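Local coordinates for putative cell surface protein (PDB 4OFQ), which probably acts as a surface adhesin of Streptococcus pyogenes, this portion being the C-terminal domain of the antigen I/II-family protein AspA, at residues A43-D48 / F64-D69; D68-E73 / E126-V131; H78-N83 / Y151-K156. One frame throughout, in Å; residues are numbered along the deposited sequence.

In the fold
All three contacts lie in the same N-terminal beta sandwich of the model. Contact 1 spans the two sheets, contact 2 pairs strands inside the mixed sheet, and contact 3 pairs strands inside the antiparallel one. Contacts 1 and 2, with centres about 12 Å apart, share strand 64-70 and hence Asp69, a calcium ligand; contact 2 adds Tyr70 and Glu126 to that site. Contact 3 lies about 11 Å from contact 2 and 15 Å from contact 1, centre to centre. It supplies no ligand, the side chain of Phe155 being about 9 Å from the calcium, yet Leu80 packs on Tyr128, and the hydroxyl of Tyr151 hydrogen-bonds Gln45 OE1, tying contact 3 to contact 1.

Contact 1 of 3, residues A43-D48 / F64-D69; sequences AKQDFD and FIYVDD. With CA (calcium ion), chain C.
Tyr66 passes its ring by the side chain of Gln45 and ends against the backbone of Lys44, joining the two sheets of a beta sandwich. The segments of strands 38-45 and 64-70 run 8.9 Å apart at 160°, so side chains fill the gap rather than backbone pairing. CG of Tyr66 is anti to the backbone N (chi1 -160°), beside its own carbonyl carbon, and the ring continues from there toward Gln45. Followed outward, Tyr66 CB comes 3.8 Å from Gln45 NE2, and Tyr66 CD1 lies 3.7 Å from Gln45 CB. Tyr66 CE1 then reaches the backbone, 3.7 Å from Gln45 CA. On the other flank of the ring, Ala43 CB sits at the edge, 3.9 Å from Tyr66 CE2. The phenol oxygen OH of Tyr66 finishes 2.7 Å from Lys44 O in a weak hydrogen bond; its stronger partner is Thr170 OG1 on strand 164-174. Gln45, extended, slides past in the opposite direction, its amide plane 39° from the ring. Its NE2 donates to two waters, one of them 2.9 Å from Phe64 O and the other reaching Ile65 O, while OE1 bonds to the hydroxyl of Tyr151. Farther along, the rings of Phe47 and Phe64 meet obliquely. The chemistry is thus mixed: apolar flanks pack mid-gap, and the buried polar tips of Tyr66 and Gln45 are satisfied by backbone, water and neighbouring strands.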
# COMPACT_ATOMS: atom_id res chain seq x y z
N ALA A 43 12.13 -5.81 11.47
CA ALA A 43 12.59 -4.97 12.55
C ALA A 43 13.68 -5.70 13.32
O ALA A 43 13.60 -6.92 13.51
CB ALA A 43 11.44 -4.62 13.49
N LYS A 44 14.70 -4.95 13.73
CA LYS A 44 15.79 -5.53 14.51
C LYS A 44 15.78 -5.02 15.95
O LYS A 44 15.63 -3.82 16.19
CB LYS A 44 17.16 -5.20 13.89
CG LYS A 44 18.34 -5.66 14.76
CD LYS A 44 19.70 -5.41 14.10
CE LYS A 44 20.11 -3.96 14.21
NZ LYS A 44 21.48 -3.70 13.67
N GLN A 45 15.95 -5.96 16.88
CA GLN A 45 16.15 -5.67 18.29
C GLN A 45 17.63 -5.92 18.54
O GLN A 45 18.10 -7.06 18.47
CB GLN A 45 15.27 -6.61 19.13
CG GLN A 45 15.33 -6.47 20.66
CD GLN A 45 14.20 -7.26 21.34
OE1 GLN A 45 13.64 -8.20 20.76
NE2 GLN A 45 13.85 -6.87 22.57
N ASP A 46 18.37 -4.84 18.81
CA ASP A 46 19.82 -4.83 18.74
C ASP A 46 20.47 -5.14 20.09
O ASP A 46 20.41 -4.34 21.01
CB ASP A 46 20.27 -3.44 18.25
CG ASP A 46 21.78 -3.29 18.13
OD1 ASP A 46 22.53 -4.29 18.22
OD2 ASP A 46 22.22 -2.14 17.91
N PHE A 47 21.13 -6.29 20.18
CA PHE A 47 21.75 -6.70 21.43
C PHE A 47 23.26 -6.78 21.31
O PHE A 47 23.95 -7.10 22.27
CB PHE A 47 21.23 -8.06 21.89
CG PHE A 47 19.81 -8.03 22.38
CD1 PHE A 47 19.31 -6.91 23.02
CD2 PHE A 47 18.98 -9.14 22.22
CE1 PHE A 47 17.99 -6.88 23.48
CE2 PHE A 47 17.67 -9.12 22.68
CZ PHE A 47 17.18 -7.99 23.31
N ASP A 48 23.77 -6.48 20.12
CA ASP A 48 25.19 -6.60 19.84
C ASP A 48 26.12 -6.01 20.92
O ASP A 48 27.09 -6.65 21.32
CB ASP A 48 25.51 -6.00 18.47
CG ASP A 48 26.95 -6.19 18.08
OD1 ASP A 48 27.33 -7.33 17.77
OD2 ASP A 48 27.70 -5.20 18.09
N PHE A 64 13.32 -6.80 29.00
CA PHE A 64 13.63 -6.44 27.63
C PHE A 64 12.33 -6.30 26.87
O PHE A 64 11.56 -7.26 26.75
CB PHE A 64 14.55 -7.49 27.02
CG PHE A 64 15.75 -7.76 27.87
CD1 PHE A 64 16.84 -6.91 27.82
CD2 PHE A 64 15.75 -8.80 28.78
CE1 PHE A 64 17.94 -7.12 28.64
CE2 PHE A 64 16.85 -9.03 29.59
CZ PHE A 64 17.94 -8.19 29.52
N ILE A 65 12.07 -5.08 26.41
CA ILE A 65 10.82 -4.74 25.76
C ILE A 65 11.12 -4.25 24.36
O ILE A 65 12.10 -3.52 24.17
CB ILE A 65 10.08 -3.62 26.54
CG1 ILE A 65 9.64 -4.13 27.92
CG2 ILE A 65 8.88 -3.09 25.71
CD1 ILE A 65 9.16 -3.06 28.85
N TYR A 66 10.32 -4.69 23.39
CA TYR A 66 10.42 -4.15 22.03
C TYR A 66 9.06 -3.59 21.67
O TYR A 66 8.04 -4.21 21.97
CB TYR A 66 10.83 -5.25 21.03
CG TYR A 66 11.41 -4.68 19.74
CD1 TYR A 66 12.64 -4.05 19.73
CD2 TYR A 66 10.71 -4.77 18.53
CE1 TYR A 66 13.18 -3.52 18.56
CE2 TYR A 66 11.24 -4.24 17.35
CZ TYR A 66 12.48 -3.62 17.37
OH TYR A 66 13.04 -3.09 16.22
N VAL A 67 9.03 -2.43 21.02
CA VAL A 67 7.77 -1.75 20.72
C VAL A 67 7.69 -1.48 19.24
O VAL A 67 8.67 -1.06 18.62
CB VAL A 67 7.66 -0.38 21.48
CG1 VAL A 67 6.52 0.48 20.93
CG2 VAL A 67 7.44 -0.60 22.98
N ASP A 68 6.53 -1.75 18.64
CA ASP A 68 6.32 -1.30 17.29
C ASP A 68 5.21 -0.28 17.32
O ASP A 68 4.06 -0.61 17.61
CB ASP A 68 5.95 -2.44 16.34
CG ASP A 68 5.83 -1.97 14.90
OD1 ASP A 68 4.91 -1.17 14.62
OD2 ASP A 68 6.66 -2.38 14.07
N ASP A 69 5.57 0.96 17.03
CA ASP A 69 4.66 2.09 17.02
C ASP A 69 4.26 2.38 15.57
O ASP A 69 4.98 3.07 14.84
CB ASP A 69 5.34 3.30 17.66
CG ASP A 69 4.45 4.52 17.74
OD1 ASP A 69 3.36 4.53 17.13
OD2 ASP A 69 4.85 5.51 18.41
CA CA C . 1.01 4.43 17.21
O HOH W 1 11.36 -8.09 24.02
O HOH W 2 14.56 -4.94 24.30
O HOH W 3 -0.29 6.12 16.20

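Contact 2 of 3, residues D68-E73 / E126-V131. With CA (calcium ion), chain C.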
# COMPACT_ATOMS: atom_id res chain seq x y z
N ASP A 68 6.53 -1.75 18.64
CA ASP A 68 6.32 -1.30 17.29
C ASP A 68 5.21 -0.28 17.32
O ASP A 68 4.06 -0.61 17.61
CB ASP A 68 5.95 -2.44 16.34
CG ASP A 68 5.83 -1.97 14.90
OD1 ASP A 68 4.91 -1.17 14.62
OD2 ASP A 68 6.66 -2.38 14.07
N ASP A 69 5.57 0.96 17.03
CA ASP A 69 4.66 2.09 17.02
C ASP A 69 4.26 2.38 15.57
O ASP A 69 4.98 3.07 14.84
CB ASP A 69 5.34 3.30 17.66
CG ASP A 69 4.45 4.52 17.74
OD1 ASP A 69 3.36 4.53 17.13
OD2 ASP A 69 4.85 5.51 18.41
N TYR A 70 3.12 1.84 15.17
CA TYR A 70 2.59 2.08 13.83
C TYR A 70 1.68 3.29 13.88
O TYR A 70 1.10 3.58 14.93
CB TYR A 70 1.81 0.86 13.33
CG TYR A 70 0.64 0.47 14.22
CD1 TYR A 70 0.81 -0.43 15.28
CD2 TYR A 70 -0.63 0.98 14.01
CE1 TYR A 70 -0.26 -0.78 16.11
CE2 TYR A 70 -1.71 0.63 14.82
CZ TYR A 70 -1.51 -0.26 15.86
OH TYR A 70 -2.58 -0.62 16.66
N LYS A 71 1.57 4.02 12.76
CA LYS A 71 0.65 5.15 12.70
C LYS A 71 -0.79 4.62 12.70
O LYS A 71 -1.25 4.06 11.70
CB LYS A 71 0.90 5.98 11.46
CG LYS A 71 -0.05 7.16 11.31
CD LYS A 71 0.44 8.09 10.21
CE LYS A 71 -0.60 9.15 9.88
NZ LYS A 71 -0.08 10.04 8.78
N ASP A 72 -1.49 4.81 13.80
CA ASP A 72 -2.77 4.12 13.96
C ASP A 72 -3.92 4.70 13.13
O ASP A 72 -4.97 4.08 13.01
CB ASP A 72 -3.14 3.94 15.45
CG ASP A 72 -3.47 5.24 16.16
OD1 ASP A 72 -3.99 6.19 15.53
OD2 ASP A 72 -3.23 5.31 17.39
N GLU A 73 -3.72 5.88 12.54
CA GLU A 73 -4.69 6.46 11.61
C GLU A 73 -4.59 5.79 10.25
O GLU A 73 -5.55 5.78 9.47
CB GLU A 73 -4.43 7.96 11.45
CG GLU A 73 -5.41 8.67 10.52
CD GLU A 73 -4.86 9.96 9.94
OE1 GLU A 73 -3.86 10.49 10.48
OE2 GLU A 73 -5.42 10.45 8.93
N GLU A 126 -1.80 3.91 19.49
CA GLU A 126 -1.72 2.45 19.61
C GLU A 126 -0.33 1.95 19.29
O GLU A 126 0.37 2.51 18.45
CB GLU A 126 -2.73 1.77 18.68
CG GLU A 126 -4.16 2.27 18.82
CD GLU A 126 -5.09 1.67 17.80
OE1 GLU A 126 -4.62 0.93 16.88
OE2 GLU A 126 -6.31 1.94 17.90
N PHE A 127 0.07 0.86 19.94
CA PHE A 127 1.32 0.21 19.60
C PHE A 127 1.27 -1.25 20.02
O PHE A 127 0.37 -1.66 20.77
CB PHE A 127 2.51 0.95 20.25
CG PHE A 127 2.45 1.02 21.75
CD1 PHE A 127 1.73 2.03 22.38
CD2 PHE A 127 3.16 0.10 22.54
CE1 PHE A 127 1.70 2.11 23.79
CE2 PHE A 127 3.14 0.19 23.94
CZ PHE A 127 2.41 1.19 24.55
N TYR A 128 2.18 -2.06 19.49
CA TYR A 128 2.41 -3.39 20.02
C TYR A 128 3.67 -3.37 20.84
O TYR A 128 4.63 -2.66 20.51
CB TYR A 128 2.63 -4.40 18.92
CG TYR A 128 1.36 -4.91 18.28
CD1 TYR A 128 0.84 -4.28 17.16
CD2 TYR A 128 0.69 -6.01 18.82
CE1 TYR A 128 -0.33 -4.76 16.56
CE2 TYR A 128 -0.47 -6.48 18.23
CZ TYR A 128 -0.97 -5.85 17.11
OH TYR A 128 -2.12 -6.30 16.52
N MET A 129 3.67 -4.15 21.92
CA MET A 129 4.90 -4.35 22.67
C MET A 129 5.14 -5.84 22.88
O MET A 129 4.18 -6.61 23.00
CB MET A 129 4.92 -3.54 23.99
CG MET A 129 3.86 -3.91 25.02
SD MET A 129 3.77 -2.71 26.38
CE MET A 129 5.48 -2.64 26.93
N TRP A 130 6.41 -6.24 22.86
CA TRP A 130 6.79 -7.62 23.17
C TRP A 130 7.66 -7.59 24.43
O TRP A 130 8.64 -6.83 24.50
CB TRP A 130 7.56 -8.25 22.01
CG TRP A 130 6.71 -8.60 20.84
CD1 TRP A 130 6.14 -9.80 20.59
CD2 TRP A 130 6.31 -7.72 19.77
NE1 TRP A 130 5.42 -9.74 19.42
CE2 TRP A 130 5.51 -8.48 18.90
CE3 TRP A 130 6.56 -6.38 19.46
CZ2 TRP A 130 4.94 -7.94 17.74
CZ3 TRP A 130 6.00 -5.85 18.30
CH2 TRP A 130 5.20 -6.63 17.46
N VAL A 131 7.29 -8.37 25.44
CA VAL A 131 7.96 -8.32 26.74
C VAL A 131 8.56 -9.68 27.04
O VAL A 131 7.86 -10.70 26.98
CB VAL A 131 6.98 -7.95 27.88
CG1 VAL A 131 7.70 -7.90 29.24
CG2 VAL A 131 6.28 -6.62 27.56
CA CA C . 1.01 4.43 17.21
O HOH W 3 -0.29 6.12 16.20
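Glu126 and the last residues of strand 64-70, Asp69 and Tyr70, close around a calcium ion at the end of an antiparallel strand pair in the mixed sheet of the beta sandwich. Asp69 OD1, Tyr70 O and Glu126 O each bind calcium at 2.4 Å, and a water and Val124 O complete the ligands seen. Glu126 is gripped at both ends. Its backbone N donates to Asp72 OD2 at 2.9 Å, almost straight at 172° and on the anti lone pair. Its OE1 accepts from Tyr70 OH at 2.6 Å, met on the anti side, 19° out of the carboxylate plane; His101 is a second partner of that hydroxyl. The same water that binds calcium accepts from Asp72 N, linking the turn to the metal. Asp72 OD2 and Glu126 OE2 stand 4.6 Å apart, a proximity of like charges that the nearby cation may ease. Next to the site, Asp68 and Tyr128 form a hydrogen-bonded pair, with both backbone N-H groups donating across. Tyr70 CG takes the crowded position between backbone N and carbonyl carbon (chi1 58°), and its ring lies with Glu126 O over one face and CE1 3.8 Å from Tyr128 CD1. Outermost, Phe127 CB rests 3.4 Å from Asp68 O, and Asp68 CB meets the edge of the Trp130 ring in its plane, 3.9 Å from CZ3.

Contact 3 of 3, residues H78-N83 / Y151-K156; sequences HSLVVN and YNLSFK
Leu80 and Phe155 make the tight side of an antiparallel strand pair in the sandwich sheet that holds strands 80-87 and 149-157. The chain turns a corner at His78 and Ser79 before running back along strand 149-157, and Val81 with Ser154 is a hydrogen-bonded pair, both backbone bonds 2.9 Å between N and O. Leu80 CD1 lies over one face of the Phe155 ring, 3.9 Å from its centroid and 19° off the normal, a CH-pi contact. Lower on the same side chain, Leu80 CB touches Phe155 CE1 at 3.7 Å. Chi1 of Leu80 (173°) sets CG beside the carbonyl carbon, and chi2 (61°) then places CD1 over the Phe155 face, where it also packs on Leu153 CB at 3.8 Å. Val82 and Leu153, a non-hydrogen-bonded pair, lie side by side pointing the same way, CG2 of the valine 4.1 Å from CD2 of the leucine. Tyr128 and Trp130 of the facing sheet back this apolar side, against Leu80, Leu153 and Phe155.

The opposite face of the pair, with Val81, Ser154, Asn83 and Asn152, is looser, more exposed and largely polar apart from Val81. Val81 offers little beyond its backbone bonds. Instead Asn83 ND2 donates twice: to Ser154 OG, which lies practically in the amide plane, and to Asn152 OD1, tilted 22° out of it, both at 2.9 Å. The two asparagine side chains cross rather than stack, and Ser154 OG is also bonded to Thr40 of the neighbouring strand 38-45. At the corner, where regular pairing stops, Ser79 takes over through its side chain: its hydroxyl, also bonded to Asp76 O, accepts from the backbone N of Lys156, with OG and N 2.8 Å apart.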
# COMPACT_ATOMS: atom_id res chain seq x y z
N HIS A 78 -4.98 -4.12 14.07
CA HIS A 78 -5.61 -5.42 14.24
C HIS A 78 -5.37 -6.39 13.09
O HIS A 78 -5.72 -7.56 13.19
CB HIS A 78 -7.10 -5.21 14.49
CG HIS A 78 -7.35 -4.31 15.65
ND1 HIS A 78 -7.27 -4.75 16.96
CD2 HIS A 78 -7.58 -2.98 15.72
CE1 HIS A 78 -7.48 -3.74 17.78
NE2 HIS A 78 -7.68 -2.65 17.05
N SER A 79 -4.76 -5.91 12.01
CA SER A 79 -4.47 -6.77 10.85
C SER A 79 -3.11 -7.43 10.96
O SER A 79 -2.73 -8.24 10.10
CB SER A 79 -4.52 -5.95 9.55
OG SER A 79 -3.43 -5.03 9.48
N LEU A 80 -2.36 -7.11 12.01
CA LEU A 80 -0.99 -7.62 12.14
C LEU A 80 -0.91 -9.13 11.99
O LEU A 80 -1.65 -9.87 12.64
CB LEU A 80 -0.35 -7.22 13.48
CG LEU A 80 1.02 -7.86 13.77
CD1 LEU A 80 2.06 -7.45 12.70
CD2 LEU A 80 1.55 -7.52 15.18
N VAL A 81 -0.00 -9.58 11.13
CA VAL A 81 0.38 -10.99 11.09
C VAL A 81 1.85 -11.07 11.46
O VAL A 81 2.69 -10.43 10.81
CB VAL A 81 0.19 -11.60 9.68
CG1 VAL A 81 0.76 -13.05 9.62
CG2 VAL A 81 -1.28 -11.56 9.27
N VAL A 82 2.17 -11.82 12.52
CA VAL A 82 3.57 -11.97 12.90
C VAL A 82 4.13 -13.14 12.11
O VAL A 82 3.83 -14.29 12.41
CB VAL A 82 3.73 -12.22 14.41
CG1 VAL A 82 5.20 -12.40 14.78
CG2 VAL A 82 3.15 -11.07 15.17
N ASN A 83 4.94 -12.84 11.09
CA ASN A 83 5.46 -13.92 10.25
C ASN A 83 6.52 -14.74 11.00
O ASN A 83 6.56 -15.97 10.88
CB ASN A 83 5.99 -13.34 8.94
CG ASN A 83 4.93 -12.53 8.22
OD1 ASN A 83 3.84 -13.03 7.94
ND2 ASN A 83 5.21 -11.26 7.97
N TYR A 151 12.19 -9.28 13.91
CA TYR A 151 10.74 -9.38 13.85
C TYR A 151 10.31 -9.19 12.40
O TYR A 151 10.71 -8.23 11.74
CB TYR A 151 10.08 -8.30 14.72
CG TYR A 151 10.36 -8.39 16.22
CD1 TYR A 151 11.62 -8.13 16.73
CD2 TYR A 151 9.34 -8.69 17.12
CE1 TYR A 151 11.88 -8.20 18.10
CE2 TYR A 151 9.58 -8.75 18.50
CZ TYR A 151 10.86 -8.51 18.99
OH TYR A 151 11.13 -8.57 20.36
N ASN A 152 9.50 -10.11 11.88
CA ASN A 152 8.98 -9.98 10.53
C ASN A 152 7.47 -9.83 10.63
O ASN A 152 6.78 -10.79 11.00
CB ASN A 152 9.37 -11.20 9.72
CG ASN A 152 9.16 -11.01 8.24
OD1 ASN A 152 8.04 -10.80 7.78
ND2 ASN A 152 10.24 -11.11 7.47
N LEU A 153 6.96 -8.64 10.31
CA LEU A 153 5.60 -8.24 10.65
C LEU A 153 4.87 -7.73 9.42
O LEU A 153 5.44 -6.95 8.67
CB LEU A 153 5.66 -7.07 11.64
CG LEU A 153 6.53 -7.27 12.89
CD1 LEU A 153 6.59 -5.99 13.75
CD2 LEU A 153 5.99 -8.45 13.69
N SER A 154 3.62 -8.14 9.20
CA SER A 154 2.85 -7.61 8.07
C SER A 154 1.58 -6.91 8.54
O SER A 154 0.82 -7.49 9.32
CB SER A 154 2.47 -8.73 7.09
OG SER A 154 3.64 -9.30 6.52
N PHE A 155 1.33 -5.70 8.04
CA PHE A 155 0.11 -4.94 8.35
C PHE A 155 -0.66 -4.61 7.07
O PHE A 155 -0.06 -4.43 5.99
CB PHE A 155 0.44 -3.59 9.00
CG PHE A 155 1.06 -3.67 10.37
CD1 PHE A 155 0.26 -3.80 11.51
CD2 PHE A 155 2.43 -3.51 10.54
CE1 PHE A 155 0.82 -3.83 12.78
CE2 PHE A 155 3.01 -3.54 11.81
CZ PHE A 155 2.20 -3.69 12.93
N LYS A 156 -1.98 -4.48 7.20
CA LYS A 156 -2.80 -3.83 6.17
C LYS A 156 -3.15 -2.39 6.60
O LYS A 156 -3.09 -2.05 7.79
CB LYS A 156 -4.11 -4.59 5.98
CG LYS A 156 -3.95 -6.09 5.88
CD LYS A 156 -3.46 -6.53 4.53
CE LYS A 156 -3.37 -8.06 4.47
NZ LYS A 156 -2.93 -8.57 3.12